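PDB 5D2E: MlnE from Bacillus amyloliquefaciens subsp. plantarum, which carries an N-terminal B-type ketoreductase that binds NADP and probably reduces beta-keto intermediates on the macrolactin polyketide assembly line. Local coordinates for residues 58-63 with 125-130; 170-175 with 204-209. One frame throughout, in Å; residues are numbered along the deposited sequence.

Interaction 1 of 2, residues 58-63 with 125-130; sequences EPILFF and PRHIIH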
ATOM      1  N   GLU A  58      15.095  26.204  13.940  1.00 34.96           N
ATOM      2  CA  GLU A  58      15.926  25.750  12.870  1.00 34.80           C
ATOM      3  C   GLU A  58      15.190  25.946  11.549  1.00 30.51           C
ATOM      4  O   GLU A  58      13.992  26.101  11.559  1.00 33.10           O
ATOM      5  CB  GLU A  58      16.225  24.271  13.092  1.00 36.19           C
ATOM      6  CG  GLU A  58      17.272  24.031  14.168  1.00 38.03           C
ATOM      7  CD  GLU A  58      17.466  22.564  14.329  1.00 44.44           C
ATOM      8  OE1 GLU A  58      18.285  21.983  13.608  1.00 47.59           O
ATOM      9  OE2 GLU A  58      16.691  21.957  15.083  1.00 52.85           O
ATOM     10  N   PRO A  59      15.920  25.956  10.415  1.00 30.85           N
ATOM     11  CA  PRO A  59      15.333  26.246   9.114  1.00 30.00           C
ATOM     12  C   PRO A  59      14.240  25.212   8.741  1.00 26.46           C
ATOM     13  O   PRO A  59      14.281  24.054   9.139  1.00 27.49           O
ATOM     14  CB  PRO A  59      16.518  26.206   8.171  1.00 28.73           C
ATOM     15  CG  PRO A  59      17.730  26.478   9.054  1.00 32.18           C
ATOM     16  CD  PRO A  59      17.377  25.783  10.331  1.00 32.73           C
ATOM     17  N   ILE A  60      13.223  25.730   8.110  1.00 25.85           N
ATOM     18  CA  ILE A  60      12.098  24.986   7.574  1.00 26.45           C
ATOM     19  C   ILE A  60      12.217  24.954   6.031  1.00 28.43           C
ATOM     20  O   ILE A  60      12.493  26.010   5.394  1.00 32.49           O
ATOM     21  CB  ILE A  60      10.816  25.714   7.938  1.00 28.04           C
ATOM     22  CG1 ILE A  60      10.674  25.777   9.440  1.00 30.25           C
ATOM     23  CG2 ILE A  60       9.602  25.070   7.235  1.00 31.03           C
ATOM     24  CD1 ILE A  60       9.618  26.808   9.860  1.00 29.89           C
ATOM     25  N   LEU A  61      12.021  23.790   5.424  1.00 26.20           N
ATOM     26  CA  LEU A  61      12.118  23.614   3.989  1.00 25.99           C
ATOM     27  C   LEU A  61      10.756  23.113   3.517  1.00 26.93           C
ATOM     28  O   LEU A  61      10.286  22.096   3.991  1.00 26.12           O
ATOM     29  CB  LEU A  61      13.209  22.591   3.670  1.00 27.70           C
ATOM     30  CG  LEU A  61      13.311  22.170   2.228  1.00 27.42           C
ATOM     31  CD1 LEU A  61      13.641  23.343   1.321  1.00 31.21           C
ATOM     32  CD2 LEU A  61      14.420  21.115   2.120  1.00 32.22           C
ATOM     33  N   PHE A  62      10.143  23.815   2.566  1.00 26.30           N
ATOM     34  CA  PHE A  62       8.788  23.566   2.129  1.00 26.15           C
ATOM     35  C   PHE A  62       8.800  23.386   0.670  1.00 28.17           C
ATOM     36  O   PHE A  62       9.226  24.300  -0.057  1.00 28.05           O
ATOM     37  CB  PHE A  62       7.959  24.847   2.493  1.00 27.09           C
ATOM     38  CG  PHE A  62       6.450  24.665   2.526  1.00 26.45           C
ATOM     39  CD1 PHE A  62       5.748  24.365   1.384  1.00 27.77           C
ATOM     40  CD2 PHE A  62       5.752  24.799   3.704  1.00 26.20           C
ATOM     41  CE1 PHE A  62       4.377  24.195   1.381  1.00 28.73           C
ATOM     42  CE2 PHE A  62       4.342  24.627   3.729  1.00 26.40           C
ATOM     43  CZ  PHE A  62       3.674  24.317   2.554  1.00 26.09           C
ATOM     44  N   PHE A  63       8.279  22.244   0.199  1.00 24.21           N
ATOM     45  CA  PHE A  63       8.171  21.914  -1.200  1.00 24.77           C
ATOM     46  C   PHE A  63       6.696  22.046  -1.566  1.00 27.34           C
ATOM     47  O   PHE A  63       5.837  21.452  -0.892  1.00 27.84           O
ATOM     48  CB  PHE A  63       8.583  20.456  -1.450  1.00 26.93           C
ATOM     49  CG  PHE A  63      10.054  20.141  -1.230  1.00 26.31           C
ATOM     50  CD1 PHE A  63      10.993  20.502  -2.149  1.00 29.35           C
ATOM     51  CD2 PHE A  63      10.473  19.446  -0.102  1.00 27.34           C
ATOM     52  CE1 PHE A  63      12.314  20.204  -1.974  1.00 29.83           C
ATOM     53  CE2 PHE A  63      11.818  19.153   0.109  1.00 28.17           C
ATOM     54  CZ  PHE A  63      12.739  19.521  -0.866  1.00 29.69           C
ATOM     55  N   PRO A 125      18.245  22.474   7.184  1.00 27.93           N
ATOM     56  CA  PRO A 125      16.822  22.336   7.567  1.00 28.52           C
ATOM     57  C   PRO A 125      16.648  21.235   8.562  1.00 28.66           C
ATOM     58  O   PRO A 125      17.363  20.218   8.482  1.00 29.63           O
ATOM     59  CB  PRO A 125      16.135  21.968   6.257  1.00 33.19           C
ATOM     60  CG  PRO A 125      17.074  22.329   5.163  1.00 34.54           C
ATOM     61  CD  PRO A 125      18.464  22.264   5.757  1.00 28.73           C
ATOM     62  N   ARG A 126      15.710  21.415   9.468  1.00 30.36           N
ATOM     63  CA  ARG A 126      15.253  20.371  10.310  1.00 28.43           C
ATOM     64  C   ARG A 126      13.793  19.972   9.993  1.00 30.17           C
ATOM     65  O   ARG A 126      13.466  18.809   9.869  1.00 32.81           O
ATOM     66  CB  ARG A 126      15.310  20.792  11.741  1.00 35.06           C
ATOM     67  CG  ARG A 126      15.729  19.613  12.635  1.00 45.10           C
ATOM     68  CD  ARG A 126      14.790  19.491  13.746  1.00 48.68           C
ATOM     69  NE  ARG A 126      14.966  18.248  14.494  1.00 55.74           N
ATOM     70  CZ  ARG A 126      15.773  18.127  15.529  1.00 56.89           C
ATOM     71  NH1 ARG A 126      16.559  19.134  15.878  1.00 62.35           N
ATOM     72  NH2 ARG A 126      15.821  16.988  16.200  1.00 62.36           N
ATOM     73  N   HIS A 127      12.932  20.948   9.772  1.00 28.26           N
ATOM     74  CA  HIS A 127      11.543  20.670   9.447  1.00 29.87           C
ATOM     75  C   HIS A 127      11.291  20.753   7.985  1.00 28.25           C
ATOM     76  O   HIS A 127      11.476  21.787   7.407  1.00 27.94           O
ATOM     77  CB  HIS A 127      10.660  21.633  10.198  1.00 33.41           C
ATOM     78  CG  HIS A 127      11.114  21.809  11.603  1.00 44.19           C
ATOM     79  ND1 HIS A 127      10.673  20.998  12.624  1.00 44.37           N
ATOM     80  CD2 HIS A 127      12.113  22.567  12.121  1.00 47.95           C
ATOM     81  CE1 HIS A 127      11.321  21.292  13.727  1.00 44.72           C
ATOM     82  NE2 HIS A 127      12.198  22.245  13.451  1.00 49.55           N
ATOM     83  N   ILE A 128      10.836  19.644   7.389  1.00 26.46           N
ATOM     84  CA  ILE A 128      10.620  19.546   5.985  1.00 26.67           C
ATOM     85  C   ILE A 128       9.145  19.318   5.780  1.00 27.69           C
ATOM     86  O   ILE A 128       8.585  18.457   6.459  1.00 27.20           O
ATOM     87  CB  ILE A 128      11.329  18.315   5.364  1.00 29.11           C
ATOM     88  CG1 ILE A 128      12.781  18.161   5.804  1.00 34.16           C
ATOM     89  CG2 ILE A 128      11.181  18.338   3.886  1.00 28.57           C
ATOM     90  CD1 ILE A 128      13.622  19.365   5.700  1.00 39.04           C
ATOM     91  N   ILE A 129       8.546  20.106   4.873  1.00 25.93           N
ATOM     92  CA  ILE A 129       7.163  20.001   4.482  1.00 24.91           C
ATOM     93  C   ILE A 129       7.161  19.608   2.994  1.00 28.03           C
ATOM     94  O   ILE A 129       7.685  20.278   2.143  1.00 26.28           O
ATOM     95  CB  ILE A 129       6.308  21.247   4.685  1.00 28.63           C
ATOM     96  CG1 ILE A 129       6.416  21.787   6.131  1.00 27.55           C
ATOM     97  CG2 ILE A 129       4.874  21.000   4.192  1.00 29.03           C
ATOM     98  CD1 ILE A 129       5.914  20.887   7.168  1.00 33.76           C
ATOM     99  N   HIS A 130       6.554  18.447   2.701  1.00 22.53           N
ATOM    100  CA  HIS A 130       6.414  18.023   1.333  1.00 23.25           C
ATOM    101  C   HIS A 130       4.949  18.100   0.981  1.00 24.65           C
ATOM    102  O   HIS A 130       4.110  17.305   1.466  1.00 24.23           O
ATOM    103  CB  HIS A 130       6.925  16.608   1.193  1.00 24.11           C
ATOM    104  CG  HIS A 130       7.007  16.143  -0.221  1.00 22.38           C
ATOM    105  ND1 HIS A 130       5.923  15.622  -0.892  1.00 22.76           N
ATOM    106  CD2 HIS A 130       8.058  16.054  -1.078  1.00 25.84           C
ATOM    107  CE1 HIS A 130       6.271  15.305  -2.128  1.00 24.16           C
ATOM    108  NE2 HIS A 130       7.573  15.518  -2.257  1.00 26.65           N
TER
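Phe-62 receives Ile-129 over one face of its ring. The methyl CG2 of Ile-129 stands 3.9 Å from the ring centroid, 18° off the ring normal and offset toward the rim, a CH-pi contact. CB of Ile-129 also lies 3.7 Å from CD2 of the Phe-62 ring. Helix 222-233 covers this face of the sheet, where Ile-229 touches both side chains.

On the sheet face of Leu-61 and Phe-63 the packing is also buried. Leu-61 and Ile-128 lie side by side, with CD1 of Ile-128 3.8 Å from CB of Leu-61. The second torsion of Ile-128 (chi2 -49°) puts CD1 there. Its CG2 meets the edge of the Phe-63 ring, near the ring plane. Met-158 of helix 141-164 packs on both Phe-63 and Ile-128.

Between the faces, strands 60-63 and 127-130 run parallel as neighbours in the Rossmann-like sheet of the first half of the ketoreductase. Leu-61 N bonds to His-127 O at 2.9 Å. Leu-61 O accepts Ile-129 N, and Phe-63 N reaches Ile-129 O.

The loop residues Glu-58, Pro-59 and Arg-126, ahead of the strands, are partly exposed. Pro-59 O takes Arg-126 N at 3.0 Å and, weakly, His-127 N. Glu-58 crosses Arg-126 obliquely, its carboxylate oxygens against CB and CG. Its OE2 uses the syn lone pair to accept NH1 at 2.9 Å. The bond lies in the guanidinium plane, but the carboxylate is turned 90° to it. OE2 also bonds Thr-56 OG1, and Arg-126 NE pairs with Glu-172.

Interaction 2 of 2, residues 170-175 with 204-209; sequences KAEILY and NFTCKA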
ATOM      1  N   LYS A 170      19.377  15.247  11.414  1.00 33.68           N
ATOM      2  CA  LYS A 170      18.059  14.878  11.886  1.00 33.82           C
ATOM      3  C   LYS A 170      17.062  15.674  11.088  1.00 35.29           C
ATOM      4  O   LYS A 170      17.297  16.836  10.751  1.00 34.16           O
ATOM      5  CB  LYS A 170      17.879  15.253  13.332  1.00 37.39           C
ATOM      6  CG  LYS A 170      18.458  14.272  14.324  1.00 49.81           C
ATOM      7  CD  LYS A 170      17.857  14.495  15.720  1.00 60.78           C
ATOM      8  CE  LYS A 170      17.999  13.239  16.564  1.00 68.97           C
ATOM      9  NZ  LYS A 170      19.438  12.908  16.739  1.00 73.14           N
ATOM     10  N   ALA A 171      15.928  15.072  10.788  1.00 32.46           N
ATOM     11  CA  ALA A 171      14.873  15.819  10.059  1.00 29.00           C
ATOM     12  C   ALA A 171      13.553  15.288  10.513  1.00 33.32           C
ATOM     13  O   ALA A 171      13.411  14.072  10.826  1.00 31.93           O
ATOM     14  CB  ALA A 171      15.010  15.647   8.575  1.00 30.21           C
ATOM     15  N   GLU A 172      12.578  16.197  10.562  1.00 30.32           N
ATOM     16  CA  GLU A 172      11.182  15.811  10.734  1.00 32.97           C
ATOM     17  C   GLU A 172      10.500  16.141   9.441  1.00 30.41           C
ATOM     18  O   GLU A 172      10.437  17.320   9.056  1.00 31.14           O
ATOM     19  CB  GLU A 172      10.508  16.573  11.881  1.00 40.70           C
ATOM     20  CG  GLU A 172      11.441  17.053  13.021  1.00 55.37           C
ATOM     21  CD  GLU A 172      12.083  15.957  13.860  1.00 57.77           C
ATOM     22  OE1 GLU A 172      11.458  14.900  14.026  1.00 70.51           O
ATOM     23  OE2 GLU A 172      13.216  16.162  14.370  1.00 69.87           O
ATOM     24  N   ILE A 173       9.978  15.125   8.779  1.00 27.58           N
ATOM     25  CA  ILE A 173       9.422  15.270   7.432  1.00 28.28           C
ATOM     26  C   ILE A 173       7.893  15.118   7.523  1.00 28.55           C
ATOM     27  O   ILE A 173       7.427  14.110   8.053  1.00 27.82           O
ATOM     28  CB  ILE A 173       9.949  14.218   6.486  1.00 29.30           C
ATOM     29  CG1 ILE A 173      11.484  14.327   6.324  1.00 37.48           C
ATOM     30  CG2 ILE A 173       9.224  14.349   5.138  1.00 30.58           C
ATOM     31  CD1 ILE A 173      12.276  13.386   7.230  1.00 40.21           C
ATOM     32  N   LEU A 174       7.139  16.093   7.032  1.00 25.30           N
ATOM     33  CA  LEU A 174       5.708  16.054   7.045  1.00 25.26           C
ATOM     34  C   LEU A 174       5.281  16.061   5.632  1.00 24.61           C
ATOM     35  O   LEU A 174       5.508  17.032   4.903  1.00 24.85           O
ATOM     36  CB  LEU A 174       5.086  17.230   7.853  1.00 28.58           C
ATOM     37  CG  LEU A 174       3.548  17.310   7.809  1.00 28.89           C
ATOM     38  CD1 LEU A 174       2.854  16.079   8.416  1.00 27.94           C
ATOM     39  CD2 LEU A 174       3.101  18.579   8.539  1.00 31.51           C
ATOM     40  N   TYR A 175       4.676  14.945   5.212  1.00 23.76           N
ATOM     41  CA  TYR A 175       4.146  14.735   3.909  1.00 23.62           C
ATOM     42  C   TYR A 175       2.647  14.992   3.963  1.00 24.59           C
ATOM     43  O   TYR A 175       1.965  14.409   4.769  1.00 24.67           O
ATOM     44  CB  TYR A 175       4.446  13.314   3.473  1.00 24.13           C
ATOM     45  CG  TYR A 175       3.598  12.816   2.358  1.00 23.71           C
ATOM     46  CD1 TYR A 175       3.779  13.230   1.045  1.00 24.54           C
ATOM     47  CD2 TYR A 175       2.541  11.935   2.627  1.00 27.45           C
ATOM     48  CE1 TYR A 175       2.909  12.786   0.040  1.00 26.84           C
ATOM     49  CE2 TYR A 175       1.692  11.495   1.621  1.00 25.97           C
ATOM     50  CZ  TYR A 175       1.879  11.910   0.349  1.00 27.42           C
ATOM     51  OH  TYR A 175       1.003  11.365  -0.595  1.00 29.45           O
ATOM     52  N   ASN A 204      16.949   8.704  12.352  1.00 33.34           N
ATOM     53  CA  ASN A 204      17.029  10.154  12.505  1.00 36.03           C
ATOM     54  C   ASN A 204      16.038  10.970  11.636  1.00 33.16           C
ATOM     55  O   ASN A 204      15.983  12.185  11.781  1.00 32.98           O
ATOM     56  CB  ASN A 204      18.419  10.568  12.133  1.00 38.28           C
ATOM     57  CG  ASN A 204      19.427  10.129  13.180  1.00 39.73           C
ATOM     58  OD1 ASN A 204      19.165  10.169  14.390  1.00 45.20           O
ATOM     59  ND2 ASN A 204      20.544   9.729  12.731  1.00 43.23           N
ATOM     60  N   PHE A 205      15.357  10.312  10.696  1.00 30.84           N
ATOM     61  CA  PHE A 205      14.278  10.918   9.918  1.00 30.31           C
ATOM     62  C   PHE A 205      12.928  10.529  10.519  1.00 30.63           C
ATOM     63  O   PHE A 205      12.439   9.406  10.334  1.00 33.12           O
ATOM     64  CB  PHE A 205      14.319  10.474   8.465  1.00 30.60           C
ATOM     65  CG  PHE A 205      15.443  11.033   7.645  1.00 35.94           C
ATOM     66  CD1 PHE A 205      16.339  12.007   8.131  1.00 41.77           C
ATOM     67  CD2 PHE A 205      15.622  10.571   6.355  1.00 32.68           C
ATOM     68  CE1 PHE A 205      17.347  12.503   7.292  1.00 36.07           C
ATOM     69  CE2 PHE A 205      16.623  11.051   5.550  1.00 38.07           C
ATOM     70  CZ  PHE A 205      17.480  12.037   6.017  1.00 33.98           C
ATOM     71  N   THR A 206      12.307  11.444  11.232  1.00 29.03           N
ATOM     72  CA  THR A 206      10.991  11.184  11.749  1.00 31.71           C
ATOM     73  C   THR A 206       9.994  11.615  10.682  1.00 31.48           C
ATOM     74  O   THR A 206       9.958  12.811  10.257  1.00 32.07           O
ATOM     75  CB  THR A 206      10.745  11.990  13.021  1.00 35.64           C
ATOM     76  OG1 THR A 206      11.758  11.685  13.950  1.00 38.62           O
ATOM     77  CG2 THR A 206       9.358  11.684  13.614  1.00 39.01           C
ATOM     78  N   CYS A 207       9.150  10.685  10.268  1.00 26.68           N
ATOM     79  CA  CYS A 207       8.329  10.871   9.091  1.00 29.14           C
ATOM     80  C   CYS A 207       6.864  10.824   9.448  1.00 34.30           C
ATOM     81  O   CYS A 207       6.394   9.882  10.094  1.00 31.92           O
ATOM     82  CB  CYS A 207       8.629   9.811   8.061  1.00 29.17           C
ATOM     83  SG  CYS A 207      10.264   9.815   7.351  1.00 30.84           S
ATOM     84  N   LYS A 208       6.122  11.836   9.029  1.00 32.45           N
ATOM     85  CA  LYS A 208       4.686  11.900   9.294  1.00 31.39           C
ATOM     86  C   LYS A 208       3.931  12.123   8.034  1.00 28.90           C
ATOM     87  O   LYS A 208       4.458  12.746   7.117  1.00 26.79           O
ATOM     88  CB  LYS A 208       4.406  13.023  10.278  1.00 38.02           C
ATOM     89  CG  LYS A 208       5.254  12.853  11.525  1.00 44.44           C
ATOM     90  CD  LYS A 208       4.781  13.590  12.766  1.00 57.09           C
ATOM     91  CE  LYS A 208       5.363  14.985  12.905  1.00 59.03           C
ATOM     92  NZ  LYS A 208       4.848  15.597  14.166  1.00 71.03           N
ATOM     93  N   ALA A 209       2.668  11.657   7.987  1.00 27.39           N
ATOM     94  CA  ALA A 209       1.826  11.796   6.790  1.00 26.27           C
ATOM     95  C   ALA A 209       0.467  12.343   7.197  1.00 28.99           C
ATOM     96  O   ALA A 209      -0.039  11.994   8.259  1.00 29.30           O
ATOM     97  CB  ALA A 209       1.665  10.491   6.051  1.00 30.94           C
TER
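Ile-173 N and Thr-206 O form the shortest hydrogen bond between the two segments, at 2.7 Å and nearly straight (169°). It belongs to a parallel ladder. Ala-171 O takes Thr-206 N, Ile-173 O takes Lys-208 N, and Tyr-175 N reaches Lys-208 O at 2.9 Å. At the open end, Ala-171 N bonds to Asn-204 O at 3.1 Å, the longest of the set.

One face of the pair is largely apolar and buried. CD1 of Ile-173 crosses toward the other strand and touches CB of Phe-205 at 3.8 Å. An unstaggered second torsion (chi2 96°) places that methyl, which also lies near SG of Cys-207. CB of Ala-171 packs against CD1 of the Phe-205 ring. Further along, CB of Ala-209 meets the edge of the Tyr-175 ring at CD2, in the ring plane. The Tyr-175 hydroxyl bonds to Tyr-188 O.

The other face is mixed. OE1 of Glu-172 sits 3.2 Å from CB of Thr-206, while its OE2 is held by Arg-126. CD1 of Leu-174 touches CB of Lys-208 at 3.9 Å. Chi3 of -91° turns CE of Lys-208 aside, the chain leads away, and NZ bonds to Glu-232 O.

Helix 186-201 joins the two strands and packs on the Tyr-175 and Cys-207 face. Strand 171-180, this helix and strand 205-214 form a beta-alpha-beta crossover, the building unit of a Rossmann-like fold.

Interactions 1 and 2 hold successive strand pairs of the same sheet. Strands 127-133 and 171-180 are neighbours in it, and the centres of the two interactions lie about 10 Å apart. His-130 N probably bonds to Leu-174 O across the seam. A salt bridge from Arg-126 NE to Glu-172 OE2, at 2.7 Å, ties their polar ends. Interaction 1 is the more buried, with mostly aliphatic and aromatic groups on both faces, one histidine on each, and its salt bridge in the loop residues at the start. Interaction 2 is partly buried: its Ala-171 face is largely apolar, while Glu-172, Thr-206 and Lys-208 give the other a polar character. Helices 141-164 and 222-233 touch both contacts. Both lie away from the NADP site.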